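Local coordinates for protein benzoate transport porin BenP (Acinetobacter baumannii AB307-0294, PDB 5DL8) that forms an outer-membrane beta-barrel of the OprD family and probably works as a porin, named for benzoate transport, at the calcium ion site. Residues are numbered along the deposited sequence; one frame, centred on the assembly and turned at random.

The calcium ion site. Residues 38-41, 44, 46. With CA (calcium ion), chain B.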
ATOM      1  N   ASP A  38      -3.619 -11.772  17.962  1.00 32.96           N
ATOM      2  CA  ASP A  38      -3.819 -12.825  18.949  1.00 34.73           C
ATOM      3  C   ASP A  38      -4.289 -14.095  18.250  1.00 35.66           C
ATOM      4  O   ASP A  38      -5.461 -14.189  17.815  1.00 36.17           O
ATOM      5  CB  ASP A  38      -4.926 -12.349  19.958  1.00 36.60           C
ATOM      6  CG  ASP A  38      -5.264 -13.390  21.045  1.00 39.76           C
ATOM      7  OD1 ASP A  38      -5.074 -14.600  20.820  1.00 39.91           O
ATOM      8  OD2 ASP A  38      -5.779 -13.007  22.126  1.00 42.88           O
ATOM      9  N   PHE A  39      -3.413 -15.096  18.184  1.00 35.54           N
ATOM     10  CA  PHE A  39      -3.805 -16.454  17.734  1.00 35.64           C
ATOM     11  C   PHE A  39      -4.787 -17.181  18.669  1.00 38.40           C
ATOM     12  O   PHE A  39      -4.620 -17.208  19.828  1.00 38.15           O
ATOM     13  CB  PHE A  39      -2.555 -17.255  17.374  1.00 34.37           C
ATOM     14  CG  PHE A  39      -1.732 -16.570  16.307  1.00 32.38           C
ATOM     15  CD1 PHE A  39      -2.032 -16.712  14.929  1.00 32.03           C
ATOM     16  CD2 PHE A  39      -0.669 -15.823  16.617  1.00 30.76           C
ATOM     17  CE1 PHE A  39      -1.260 -16.079  13.952  1.00 30.46           C
ATOM     18  CE2 PHE A  39       0.136 -15.224  15.654  1.00 29.82           C
ATOM     19  CZ  PHE A  39      -0.182 -15.302  14.311  1.00 29.38           C
ATOM     20  N   ASP A  40      -5.881 -17.728  18.116  1.00 41.43           N
ATOM     21  CA  ASP A  40      -6.783 -18.584  18.867  1.00 43.42           C
ATOM     22  C   ASP A  40      -6.040 -19.784  19.531  1.00 45.93           C
ATOM     23  O   ASP A  40      -6.267 -20.141  20.694  1.00 45.98           O
ATOM     24  CB  ASP A  40      -7.882 -19.114  17.960  1.00 45.02           C
ATOM     25  CG  ASP A  40      -8.873 -18.050  17.544  1.00 44.85           C
ATOM     26  OD1 ASP A  40      -8.606 -16.859  17.489  1.00 46.37           O
ATOM     27  OD2 ASP A  40      -9.974 -18.389  17.227  1.00 46.98           O
ATOM     28  N   ASN A  41      -5.163 -20.421  18.770  1.00 46.26           N
ATOM     29  CA  ASN A  41      -4.393 -21.546  19.284  1.00 48.38           C
ATOM     30  C   ASN A  41      -3.307 -21.090  20.345  1.00 50.23           C
ATOM     31  O   ASN A  41      -2.354 -20.271  20.033  1.00 50.29           O
ATOM     32  CB  ASN A  41      -3.821 -22.278  18.095  1.00 47.63           C
ATOM     33  CG  ASN A  41      -2.960 -23.476  18.442  1.00 50.03           C
ATOM     34  OD1 ASN A  41      -2.764 -23.869  19.581  1.00 50.71           O
ATOM     35  ND2 ASN A  41      -2.456 -24.092  17.390  1.00 50.65           N
ATOM     36  N   LEU A  44       0.574 -21.046  19.903  1.00 49.15           N
ATOM     37  CA  LEU A  44       1.261 -20.009  19.154  1.00 47.44           C
ATOM     38  C   LEU A  44       1.443 -18.721  19.965  1.00 45.34           C
ATOM     39  O   LEU A  44       0.622 -18.393  20.810  1.00 44.07           O
ATOM     40  CB  LEU A  44       0.512 -19.701  17.823  1.00 46.92           C
ATOM     41  CG  LEU A  44       0.120 -20.900  16.905  1.00 48.88           C
ATOM     42  CD1 LEU A  44      -0.701 -20.438  15.700  1.00 47.43           C
ATOM     43  CD2 LEU A  44       1.310 -21.735  16.448  1.00 49.10           C
ATOM     44  N   ASP A  46       1.437 -14.698  20.438  1.00 41.93           N
ATOM     45  CA  ASP A  46       0.758 -13.436  20.098  1.00 38.64           C
ATOM     46  C   ASP A  46       1.786 -12.364  19.713  1.00 35.43           C
ATOM     47  O   ASP A  46       2.858 -12.347  20.256  1.00 34.46           O
ATOM     48  CB  ASP A  46      -0.091 -12.993  21.274  1.00 38.96           C
ATOM     49  CG  ASP A  46      -1.332 -13.891  21.493  1.00 41.45           C
ATOM     50  OD1 ASP A  46      -1.681 -14.855  20.680  1.00 41.20           O
ATOM     51  OD2 ASP A  46      -2.046 -13.566  22.457  1.00 42.74           O
TER
HETATM   52 CA    CA B 405      -3.344 -16.071  21.826  1.00 43.22          CA
HETATM   53  O   HOH W   1      -4.948 -15.572  23.437  1.00 45.89           O
HETATM   54  O   HOH W   2      -4.519 -17.939  22.544  1.00 32.58           O
HETATM   55  O   HOH W   3      -1.899 -17.807  21.069  1.00 37.97           O
HETATM   56  O   HOH W   4      -1.989 -16.897  23.786  1.00 37.60           O
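Calcium sits in the turn that joins strand 25-39 to strand 47-59, held by oxygens from the end of strand 25-39, by a loop residue just before strand 47-59, and by water, in an eight-coordinate shell as modelled. The two acidic side chains grip it differently. Asp46 straddles the ion with its carboxylate fork: OD1 lies 2.4 Å from the calcium and OD2 2.9 Å, a lopsided bidentate hold. Its CG stands anti to the carbonyl carbon (chi1 -71°), and the nearly eclipsed second torsion (chi2 -6°) completes the placement of the fork. Asp38 reaches in by one branch, OD1, at 2.5 Å from calcium, with CG anti to the backbone N (chi1 179°); its OD2 is turned away, 3.9 Å from the ion, and makes a weak contact with metal-bound water 1. Next to Asp38 in sequence, the backbone carbonyl O of Phe39 adds a ligand at 2.6 Å from calcium, so this residue contributes its main chain.

Waters 1 to 4 fill the remaining modelled positions. Water 3 ties the ion to the rest of the loop, bridging to the carbonyls Asn41 O at 2.7 Å and Leu44 O at 2.6 Å. A weak, bent hydrogen bond from Phe39 N to Asp46 OD1 may help to steady the carboxylate. The carboxylates probably offset the metal's charge, and the site most likely stiffens this strand-connecting loop at the barrel rim, a structural rather than catalytic role.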